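PDB 3U24: putative Lipoprotein from Shewanella oneidensis, which is of unknown function but binds zinc and calcium ions and belongs to the DUF885 family of the zinc-peptidase-like Peptidase_MA clan. Local coordinates for residues Leu56-Glu61 with Ile152-Ala157; Asp117-Asn122 with Val175-Gly180; Ala158-Ile163 with Asn218-Trp223; Pro166-Thr171 with Ser229-Glu234. One frame throughout, in Å; residues are numbered along the deposited sequence.

Contact 1. Residues Leu56-Glu61 with Ile152-Ala157; sequences LEIPDE and IPAYYA. With ZN (zinc ion), chain K; EDO (1,2-ethanediol), chain Y.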
# COMPACT_ATOMS: atom_id res chain seq x y z
N LEU A 56 3.95 -3.97 25.96
CA LEU A 56 2.92 -3.21 25.25
C LEU A 56 3.15 -1.75 25.56
O LEU A 56 3.03 -1.35 26.70
CB LEU A 56 1.54 -3.61 25.73
CG LEU A 56 0.32 -2.91 25.13
CD1 LEU A 56 0.21 -3.17 23.64
CD2 LEU A 56 -0.93 -3.35 25.88
N GLU A 57 3.46 -0.96 24.53
CA GLU A 57 3.65 0.48 24.72
C GLU A 57 2.31 1.11 25.06
O GLU A 57 1.31 0.78 24.46
CB GLU A 57 4.22 1.16 23.47
CG GLU A 57 5.51 0.52 22.96
CD GLU A 57 5.29 -0.45 21.77
OE1 GLU A 57 4.32 -1.25 21.79
OE2 GLU A 57 6.09 -0.40 20.81
N ILE A 58 2.29 1.97 26.07
CA ILE A 58 1.08 2.68 26.45
C ILE A 58 1.14 4.00 25.69
O ILE A 58 2.11 4.77 25.80
CB ILE A 58 1.00 2.90 27.97
CG1 ILE A 58 0.91 1.55 28.69
CG2 ILE A 58 -0.23 3.75 28.34
CD1 ILE A 58 1.50 1.54 30.08
N PRO A 59 0.13 4.26 24.86
CA PRO A 59 0.22 5.45 23.99
C PRO A 59 -0.29 6.68 24.72
O PRO A 59 -1.33 7.19 24.41
CB PRO A 59 -0.68 5.06 22.82
CG PRO A 59 -1.73 4.19 23.45
CD PRO A 59 -1.13 3.54 24.67
N ASP A 60 0.44 7.10 25.74
CA ASP A 60 0.11 8.29 26.51
C ASP A 60 1.12 9.39 26.21
O ASP A 60 1.97 9.26 25.35
CB ASP A 60 0.11 7.98 28.02
CG ASP A 60 1.45 7.42 28.52
OD1 ASP A 60 2.53 7.69 27.89
OD2 ASP A 60 1.41 6.70 29.55
N GLU A 61 1.02 10.49 26.95
CA GLU A 61 1.84 11.65 26.70
C GLU A 61 3.33 11.39 26.93
O GLU A 61 4.16 11.92 26.19
CB GLU A 61 1.37 12.80 27.57
CG GLU A 61 2.10 14.11 27.30
CD GLU A 61 1.65 15.19 28.24
OE1 GLU A 61 1.95 15.06 29.45
OE2 GLU A 61 0.99 16.15 27.78
N ILE A 152 -3.06 -3.96 29.22
CA ILE A 152 -4.21 -3.69 28.37
C ILE A 152 -5.17 -2.65 28.97
O ILE A 152 -5.65 -1.79 28.22
CB ILE A 152 -4.95 -4.98 27.93
CG1 ILE A 152 -4.08 -5.72 26.90
CG2 ILE A 152 -6.34 -4.67 27.38
CD1 ILE A 152 -4.54 -7.11 26.50
N PRO A 153 -5.49 -2.73 30.28
CA PRO A 153 -6.40 -1.67 30.83
C PRO A 153 -5.79 -0.30 30.68
O PRO A 153 -6.46 0.67 30.30
CB PRO A 153 -6.52 -2.05 32.30
CG PRO A 153 -6.48 -3.56 32.24
CD PRO A 153 -5.43 -3.88 31.19
N ALA A 154 -4.50 -0.23 30.95
CA ALA A 154 -3.78 1.07 30.86
C ALA A 154 -3.76 1.63 29.45
O ALA A 154 -3.85 2.81 29.24
CB ALA A 154 -2.36 0.95 31.37
N TYR A 155 -3.59 0.74 28.49
CA TYR A 155 -3.56 1.10 27.08
C TYR A 155 -4.86 1.79 26.71
O TYR A 155 -4.82 2.81 26.12
CB TYR A 155 -3.37 -0.17 26.23
CG TYR A 155 -3.35 0.06 24.75
CD1 TYR A 155 -4.53 0.16 24.03
CD2 TYR A 155 -2.16 0.21 24.08
CE1 TYR A 155 -4.51 0.37 22.65
CE2 TYR A 155 -2.11 0.44 22.68
CZ TYR A 155 -3.29 0.52 21.97
OH TYR A 155 -3.28 0.73 20.60
N TYR A 156 -6.01 1.21 27.06
CA TYR A 156 -7.27 1.81 26.69
C TYR A 156 -7.66 3.04 27.56
O TYR A 156 -8.31 3.96 27.05
CB TYR A 156 -8.39 0.76 26.63
CG TYR A 156 -8.27 -0.21 25.44
CD1 TYR A 156 -8.54 0.21 24.16
CD2 TYR A 156 -7.89 -1.54 25.63
CE1 TYR A 156 -8.41 -0.65 23.08
CE2 TYR A 156 -7.78 -2.42 24.55
CZ TYR A 156 -8.02 -1.95 23.27
OH TYR A 156 -7.96 -2.78 22.18
N ALA A 157 -7.28 3.05 28.85
CA ALA A 157 -7.35 4.30 29.65
C ALA A 157 -6.59 5.45 28.98
O ALA A 157 -7.10 6.57 28.93
CB ALA A 157 -6.86 4.11 31.11
ZN ZN K . 1.05 17.13 30.48
C1 EDO Y . -1.34 -2.75 34.95
O1 EDO Y . -1.84 -4.06 34.62
C2 EDO Y . -2.04 -1.56 34.27
O2 EDO Y . -3.02 -1.91 33.26
O HOH W 1 -1.39 16.38 30.25
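Tyr155 and Leu56 each place CG anti to the backbone N (chi1 179° in both); the two side chains cross at about a right angle. The contact lays the loop before helix 61-79 across the first turns of helix 152-162 in this mostly helical protein. Pro59, the centre of an inverse gamma turn, makes a CH-pi contact: its CG lies over one face of the Tyr155 ring, 4.2 Å from the centroid and offset toward the rim, while its CD comes within 3.5 Å of Tyr155 CD2. The carbonyl O of Glu57 meets the same CD2 at the ring edge, in plane. Leu56 CD2 touches both Tyr155 CB (4.0 Å) and Ile152 CG1 (4.1 Å). Beyond the ring, Tyr155 OH is hydrogen-bonded to the backbone N of Asn122, so the side chain links loop 56-61 to the separate loop 117-122. An alanine in place of Tyr155 would probably leave Pro59 without the ring beneath it and the Asn122 N-H without its hydroxyl mate. Ile58 reaches Ala154 with two branches: its CG2 lies 3.8 Å from Ala154 O and its CD1 4.1 Å from Ala154 CB.

Contact 2. Residues Asp117-Asn122 with Val175-Gly180; sequences DPSSYN and VLQNQG. With EDO (1,2-ethanediol), chain S; EDO (1,2-ethanediol), chain P.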
# COMPACT_ATOMS: atom_id res chain seq x y z
N ASP A 117 -8.41 10.08 15.66
CA ASP A 117 -8.64 8.74 15.04
C ASP A 117 -8.62 7.66 16.12
O ASP A 117 -7.54 7.15 16.47
CB ASP A 117 -7.59 8.44 13.99
CG ASP A 117 -7.73 7.04 13.41
OD1 ASP A 117 -8.65 6.28 13.77
OD2 ASP A 117 -6.88 6.68 12.59
N PRO A 118 -9.79 7.33 16.68
CA PRO A 118 -9.80 6.32 17.73
C PRO A 118 -9.44 4.96 17.21
O PRO A 118 -9.12 4.09 18.02
CB PRO A 118 -11.25 6.35 18.26
CG PRO A 118 -11.75 7.72 17.93
CD PRO A 118 -11.06 8.05 16.61
N SER A 119 -9.47 4.75 15.90
CA SER A 119 -9.12 3.44 15.40
C SER A 119 -7.63 3.15 15.57
O SER A 119 -7.22 1.99 15.49
CB SER A 119 -9.55 3.23 13.96
OG SER A 119 -8.65 3.84 13.06
N SER A 120 -6.80 4.16 15.81
CA SER A 120 -5.38 3.91 16.06
C SER A 120 -5.10 3.23 17.46
O SER A 120 -3.99 2.76 17.72
CB SER A 120 -4.57 5.20 15.85
OG SER A 120 -5.04 6.26 16.65
N TYR A 121 -6.13 3.10 18.31
CA TYR A 121 -6.02 2.41 19.57
C TYR A 121 -6.71 1.05 19.52
O TYR A 121 -7.94 0.92 19.61
CB TYR A 121 -6.61 3.27 20.68
CG TYR A 121 -5.97 4.63 20.74
CD1 TYR A 121 -4.79 4.81 21.43
CD2 TYR A 121 -6.50 5.71 20.09
CE1 TYR A 121 -4.18 6.03 21.49
CE2 TYR A 121 -5.91 6.95 20.15
CZ TYR A 121 -4.76 7.11 20.88
OH TYR A 121 -4.11 8.32 20.98
N ASN A 122 -5.90 0.02 19.39
CA ASN A 122 -6.39 -1.37 19.29
C ASN A 122 -5.23 -2.33 19.56
O ASN A 122 -4.23 -2.30 18.85
CB ASN A 122 -6.98 -1.63 17.88
CG ASN A 122 -7.71 -2.98 17.76
OD1 ASN A 122 -7.53 -3.91 18.58
ND2 ASN A 122 -8.55 -3.08 16.71
N VAL A 175 -14.84 0.90 16.68
CA VAL A 175 -15.80 -0.02 17.31
C VAL A 175 -15.70 -1.42 16.66
O VAL A 175 -15.52 -2.44 17.32
CB VAL A 175 -17.25 0.46 17.19
CG1 VAL A 175 -18.22 -0.65 17.65
CG2 VAL A 175 -17.46 1.77 17.93
N LEU A 176 -15.76 -1.40 15.34
CA LEU A 176 -15.69 -2.58 14.53
C LEU A 176 -14.36 -3.33 14.66
O LEU A 176 -14.35 -4.54 14.88
CB LEU A 176 -15.93 -2.10 13.12
CG LEU A 176 -15.92 -3.07 11.99
CD1 LEU A 176 -16.45 -2.27 10.76
CD2 LEU A 176 -14.48 -3.56 11.81
N GLN A 177 -13.23 -2.62 14.59
CA GLN A 177 -11.96 -3.29 14.73
C GLN A 177 -11.71 -3.82 16.14
O GLN A 177 -11.19 -4.92 16.29
CB GLN A 177 -10.83 -2.39 14.27
CG GLN A 177 -10.88 -2.15 12.75
CD GLN A 177 -9.78 -1.24 12.27
OE1 GLN A 177 -9.29 -0.40 13.02
NE2 GLN A 177 -9.39 -1.40 11.04
N ASN A 178 -12.13 -3.09 17.18
CA ASN A 178 -11.92 -3.55 18.56
C ASN A 178 -12.83 -4.70 18.90
O ASN A 178 -12.46 -5.53 19.73
CB ASN A 178 -12.04 -2.44 19.60
CG ASN A 178 -10.78 -1.64 19.73
OD1 ASN A 178 -9.82 -2.07 20.41
ND2 ASN A 178 -10.73 -0.47 19.06
N GLN A 179 -13.99 -4.77 18.26
CA GLN A 179 -14.87 -5.97 18.36
C GLN A 179 -14.14 -7.18 17.80
O GLN A 179 -14.28 -8.25 18.32
CB GLN A 179 -16.20 -5.81 17.63
CG GLN A 179 -17.20 -5.00 18.43
CD GLN A 179 -18.47 -4.57 17.66
OE1 GLN A 179 -18.52 -4.55 16.39
NE2 GLN A 179 -19.52 -4.22 18.43
N GLY A 180 -13.36 -6.99 16.75
CA GLY A 180 -12.56 -8.07 16.16
C GLY A 180 -11.45 -8.54 17.09
O GLY A 180 -10.90 -9.61 16.88
C1 EDO S . -2.48 0.18 15.39
O1 EDO S . -2.62 -0.31 16.73
C2 EDO S . -3.85 0.54 14.78
O2 EDO S . -4.71 -0.60 14.59
C1 EDO P . -0.57 -2.82 18.11
O1 EDO P . -1.77 -3.61 18.18
C2 EDO P . -0.31 -2.00 19.39
O2 EDO P . 0.12 -2.89 20.42
O HOH W 2 -8.89 -0.12 15.52
O HOH W 3 -7.26 1.78 11.59
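Asn122 stacks its side-chain amide on that of Asn178, the two reaching toward each other tip to tip with their planes 27° apart. The overlap puts Asn122 OD1 3.5 Å from Asn178 OD1, two acceptors with no bond between them, and each oxygen is satisfied elsewhere: Asn122 OD1 takes the backbone N-H of Ala124, and Asn178 OD1 is hydrogen-bonded to Tyr156 OH. The amide nitrogens work across the contact. Asn178 ND2 donates to Tyr121 O at 3.2 Å, a fairly straight bond (163°) that lies in both the amide plane and the carbonyl plane; it also bonds to Ala174 O in its own helix. Asn122, whose CG is anti to the backbone N (chi1 -171°), turns ND2 to Gln177 O in a weak bond. One water bridges the two segments, donating to Ser119 O and, at 2.5 Å, to Gln177 OE1 while accepting from Asn122 ND2. Ser119 itself is held by Asp117, whose OD1 receives Ser119 OG on its syn lone pair. The loop thus meets the helix through amides and water more than through apolar side chains. Asn122 stands just before the turn that leads into helix 124-131, and its OD1 caps the backbone N of Ala124; the same amide packs against the C-terminal part of helix 168-179, so side-chain capping of one helix is joined to packing on another.

Contact 3. Residues Ala158-Ile163 with Asn218-Trp223; sequences AARGNI and NEHISW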
# COMPACT_ATOMS: atom_id res chain seq x y z
N ALA A 158 -5.37 5.17 28.49
CA ALA A 158 -4.58 6.16 27.75
C ALA A 158 -5.32 6.64 26.47
O ALA A 158 -5.34 7.84 26.12
CB ALA A 158 -3.19 5.59 27.38
N ALA A 159 -5.95 5.69 25.80
CA ALA A 159 -6.68 5.99 24.58
C ALA A 159 -7.77 7.02 24.91
O ALA A 159 -7.87 8.03 24.24
CB ALA A 159 -7.32 4.73 24.01
N ARG A 160 -8.54 6.74 25.95
CA ARG A 160 -9.68 7.57 26.26
C ARG A 160 -9.25 8.96 26.75
O ARG A 160 -9.94 9.96 26.48
CB ARG A 160 -10.63 6.87 27.23
CG ARG A 160 -11.23 5.61 26.64
CD ARG A 160 -12.29 5.03 27.55
NE ARG A 160 -11.71 4.58 28.79
CZ ARG A 160 -11.28 3.33 29.02
NH1 ARG A 160 -11.37 2.38 28.10
NH2 ARG A 160 -10.76 3.02 30.19
N GLY A 161 -8.11 9.03 27.43
CA GLY A 161 -7.52 10.31 27.87
C GLY A 161 -6.91 11.13 26.73
O GLY A 161 -6.75 12.32 26.86
N ASN A 162 -6.56 10.50 25.62
CA ASN A 162 -5.97 11.20 24.48
C ASN A 162 -6.97 11.64 23.43
O ASN A 162 -6.78 12.62 22.76
CB ASN A 162 -5.05 10.28 23.69
CG ASN A 162 -3.70 10.14 24.29
OD1 ASN A 162 -3.32 10.87 25.22
ND2 ASN A 162 -2.91 9.23 23.68
N ILE A 163 -7.97 10.83 23.21
CA ILE A 163 -8.92 11.09 22.14
C ILE A 163 -9.62 12.41 22.41
O ILE A 163 -10.03 12.67 23.53
CB ILE A 163 -9.94 9.96 22.00
CG1 ILE A 163 -9.22 8.69 21.49
CG2 ILE A 163 -11.07 10.40 21.08
CD1 ILE A 163 -9.98 7.40 21.68
N ASN A 218 -14.09 -4.92 26.42
CA ASN A 218 -15.51 -4.72 26.37
C ASN A 218 -15.94 -3.37 26.91
O ASN A 218 -16.81 -2.75 26.33
CB ASN A 218 -16.26 -5.83 27.10
CG ASN A 218 -16.40 -7.09 26.26
OD1 ASN A 218 -16.24 -8.20 26.80
ND2 ASN A 218 -16.71 -6.95 24.97
N GLU A 219 -15.35 -2.91 28.01
CA GLU A 219 -15.67 -1.58 28.54
C GLU A 219 -15.22 -0.49 27.57
O GLU A 219 -15.90 0.48 27.40
CB GLU A 219 -15.07 -1.34 29.94
CG GLU A 219 -15.74 -2.20 31.01
CD GLU A 219 -15.03 -2.17 32.38
OE1 GLU A 219 -13.89 -1.64 32.48
OE2 GLU A 219 -15.65 -2.67 33.35
N HIS A 220 -14.09 -0.66 26.93
CA HIS A 220 -13.69 0.31 25.91
C HIS A 220 -14.66 0.34 24.73
O HIS A 220 -14.98 1.40 24.23
CB HIS A 220 -12.28 0.09 25.46
CG HIS A 220 -11.77 1.16 24.52
ND1 HIS A 220 -11.40 2.39 24.94
CD2 HIS A 220 -11.58 1.13 23.16
CE1 HIS A 220 -11.01 3.10 23.88
NE2 HIS A 220 -11.11 2.33 22.80
N ILE A 221 -15.13 -0.82 24.30
CA ILE A 221 -16.10 -0.86 23.20
C ILE A 221 -17.40 -0.16 23.60
O ILE A 221 -17.97 0.55 22.76
CB ILE A 221 -16.40 -2.29 22.77
CG1 ILE A 221 -15.14 -2.85 22.09
CG2 ILE A 221 -17.67 -2.35 21.90
CD1 ILE A 221 -15.07 -4.37 22.13
N SER A 222 -17.83 -0.31 24.86
CA SER A 222 -19.02 0.39 25.35
C SER A 222 -18.79 1.89 25.32
O SER A 222 -19.67 2.67 24.96
CB SER A 222 -19.40 0.03 26.79
OG SER A 222 -19.72 -1.35 26.85
N TRP A 223 -17.60 2.29 25.74
CA TRP A 223 -17.29 3.69 25.67
C TRP A 223 -17.31 4.20 24.22
O TRP A 223 -17.89 5.24 23.93
CB TRP A 223 -16.00 3.94 26.37
CG TRP A 223 -15.56 5.38 26.37
CD1 TRP A 223 -15.87 6.35 27.31
CD2 TRP A 223 -14.64 6.03 25.42
NE1 TRP A 223 -15.21 7.51 27.02
CE2 TRP A 223 -14.47 7.39 25.89
CE3 TRP A 223 -13.98 5.63 24.26
CZ2 TRP A 223 -13.70 8.32 25.20
CZ3 TRP A 223 -13.17 6.54 23.59
CH2 TRP A 223 -13.02 7.87 24.05
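Arg160 lays its aliphatic chain over one face of the Trp223 indole, with CD 3.4 Å from the centroid of the five-membered ring and 15° off its normal, a close CH-pi contact. CG continues the cover above the six-membered ring, 3.6 Å from Trp223 CE3. A turn about CG-CD (chi3 -66°) swings NE off the extended line, and the guanidinium goes to His220, where NH1 donates to ND1 at 3.2 Å; the bond lies close to the imidazole plane but is tilted from the guanidinium plane. With ND1 accepting, His220 is probably neutral here. Arginine and tryptophan slide past each other in opposite directions, bridging two helices that run nearly parallel, 20° apart with short-segment axes 11.6 Å from one another. This is side-by-side packing of helices 152-162 and 200-234 in the all-helical part of the fold. Ile163 CD1 meets the far rim of the indole tip to tip, 3.8 Å from Trp223 CZ3. An alanine at Trp223 would probably open a gap beside Ile163 and leave Arg160 CG and CD without the flat surface they lie on. Further out, the His220 ring meets that of Tyr156, while Pro118 and Tyr121 pack on Ile163 and Ala159.

Contact 4. Residues Pro166-Thr171 with Ser229-Glu234; sequences PTLEHT and SQLKKE. With ACY (acetic acid), chain Q.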
# COMPACT_ATOMS: atom_id res chain seq x y z
N PRO A 166 -13.08 13.53 18.03
CA PRO A 166 -12.82 12.53 16.99
C PRO A 166 -13.75 12.68 15.82
O PRO A 166 -14.79 13.29 15.96
CB PRO A 166 -13.10 11.19 17.69
CG PRO A 166 -14.07 11.53 18.79
CD PRO A 166 -13.72 12.95 19.22
N THR A 167 -13.36 12.13 14.68
CA THR A 167 -14.28 12.02 13.55
C THR A 167 -15.24 10.88 13.78
O THR A 167 -14.96 9.88 14.49
CB THR A 167 -13.56 11.74 12.21
OG1 THR A 167 -13.14 10.37 12.21
CG2 THR A 167 -12.37 12.67 11.99
N LEU A 168 -16.40 10.99 13.17
CA LEU A 168 -17.39 9.94 13.32
C LEU A 168 -16.87 8.66 12.67
O LEU A 168 -17.04 7.56 13.21
CB LEU A 168 -18.72 10.35 12.65
CG LEU A 168 -19.75 9.20 12.60
CD1 LEU A 168 -20.08 8.75 14.02
CD2 LEU A 168 -21.00 9.62 11.77
N GLU A 169 -16.30 8.81 11.49
CA GLU A 169 -15.92 7.64 10.70
C GLU A 169 -14.82 6.80 11.40
O GLU A 169 -14.89 5.56 11.41
CB GLU A 169 -15.42 8.07 9.30
CG GLU A 169 -16.55 8.63 8.41
CD GLU A 169 -16.98 10.08 8.76
OE1 GLU A 169 -16.37 10.74 9.66
OE2 GLU A 169 -17.95 10.57 8.13
N HIS A 170 -13.83 7.45 11.99
CA HIS A 170 -12.75 6.66 12.59
C HIS A 170 -13.23 6.05 13.88
O HIS A 170 -12.73 4.99 14.29
CB HIS A 170 -11.47 7.49 12.76
CG HIS A 170 -10.84 7.92 11.43
ND1 HIS A 170 -11.23 9.01 10.77
CD2 HIS A 170 -9.87 7.29 10.62
CE1 HIS A 170 -10.53 9.13 9.62
NE2 HIS A 170 -9.70 8.08 9.52
N THR A 171 -14.19 6.70 14.53
CA THR A 171 -14.73 6.15 15.77
C THR A 171 -15.54 4.88 15.46
O THR A 171 -15.48 3.90 16.23
CB THR A 171 -15.56 7.17 16.57
OG1 THR A 171 -14.84 8.42 16.70
CG2 THR A 171 -15.90 6.63 17.95
N SER A 229 -22.62 7.41 19.39
CA SER A 229 -23.95 7.89 19.62
C SER A 229 -23.97 9.43 19.84
O SER A 229 -24.76 10.12 19.21
CB SER A 229 -24.60 7.14 20.79
OG SER A 229 -25.78 7.79 21.13
N GLN A 230 -23.08 9.94 20.68
CA GLN A 230 -22.92 11.37 20.94
C GLN A 230 -22.51 12.13 19.65
O GLN A 230 -23.04 13.20 19.37
CB GLN A 230 -21.88 11.55 22.07
CG GLN A 230 -21.59 12.96 22.61
CD GLN A 230 -20.41 13.02 23.66
OE1 GLN A 230 -19.92 11.98 24.14
NE2 GLN A 230 -19.95 14.23 24.00
N LEU A 231 -21.59 11.56 18.87
CA LEU A 231 -21.12 12.19 17.63
C LEU A 231 -22.26 12.29 16.60
O LEU A 231 -22.39 13.30 15.90
CB LEU A 231 -19.93 11.45 17.03
CG LEU A 231 -18.61 11.48 17.85
CD1 LEU A 231 -17.61 10.43 17.37
CD2 LEU A 231 -18.00 12.90 17.89
N LYS A 232 -23.10 11.26 16.53
CA LYS A 232 -24.25 11.31 15.63
C LYS A 232 -25.23 12.44 16.01
O LYS A 232 -25.70 13.14 15.11
CB LYS A 232 -24.92 9.95 15.53
CG LYS A 232 -24.04 8.92 14.81
CD LYS A 232 -24.70 7.57 14.86
CE LYS A 232 -23.96 6.46 14.13
NZ LYS A 232 -24.41 5.14 14.68
N LYS A 233 -25.49 12.62 17.30
CA LYS A 233 -26.39 13.70 17.77
C LYS A 233 -25.78 15.12 17.65
O LYS A 233 -26.46 16.02 17.20
CB LYS A 233 -26.80 13.51 19.24
CG LYS A 233 -27.63 12.27 19.55
CD LYS A 233 -28.13 12.25 21.01
CE LYS A 233 -28.93 10.97 21.33
NZ LYS A 233 -29.13 10.74 22.80
N GLU A 234 -24.54 15.30 18.07
CA GLU A 234 -23.96 16.63 18.34
C GLU A 234 -23.09 17.14 17.18
O GLU A 234 -22.71 18.30 17.17
CB GLU A 234 -23.08 16.58 19.62
CG GLU A 234 -23.85 16.28 20.92
CD GLU A 234 -23.01 16.29 22.22
OE1 GLU A 234 -21.73 16.23 22.21
OE2 GLU A 234 -23.68 16.35 23.30
C ACY Q . -5.36 8.39 9.35
O ACY Q . -6.51 8.00 9.03
OXT ACY Q . -4.49 8.77 8.51
CH3 ACY Q . -4.97 8.34 10.79
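Leu231 points from helix 200-234 into the start of helix 168-179. Its CB touches Leu168 CD1 at 4.0 Å, where the two leucines slide past each other in opposite directions. CG stands anti to the carbonyl carbon (chi1 -67°), and its two methyls diverge. CD2 comes to rest 3.8 Å from Pro166 O. CD1 lies 4.0 Å from Pro166 CG and 3.5 Å from Thr171 OG1, which it meets tip to tip. That hydroxyl is not left wanting by its apolar neighbour, since Thr171 OG1 donates to Thr167 O at 2.7 Å, and the same carbonyl accepts Thr171 N from the opposite face of its plane. Leu168 CD1 also bears on Lys232 CG at 4.0 Å, so the aliphatic start of the extended lysine chain closes one edge of the contact. On the side turned from Leu231, Thr167 OG1 shares a hydrogen bond with His170 ND1, and the imidazole packs edge-to-face with Trp116. Pro118, from the 117-122 loop, packs on Pro166 and Thr171. The arrangement is that of a helix N-terminus, with Thr167 at the N-cap position, whose first turn takes an apolar side chain from the end of a neighbouring long helix.

In the fold
From the N terminus, the loop at 56-61 comes first, and contact 1 closes about ninety residues later on helix 152-162. Before that closure the chain has passed 117-122, whose partner on helix 168-179 lies beyond it, so contacts 1 and 2 cross. Contact 3 opens at 158-163, after contact 1 has closed, and contact 4 at 166-171; both open before contact 2 closes and end in order on helix 200-234, so they cross contact 2 and each other. Neighbouring contacts touch: Tyr155 and Tyr156 reach contact 2, and Tyr121 reaches Asn162 of contact 3. Together they bind two loops and three helices, 152-162, 168-179 and the long 200-234, on one side of the molecule.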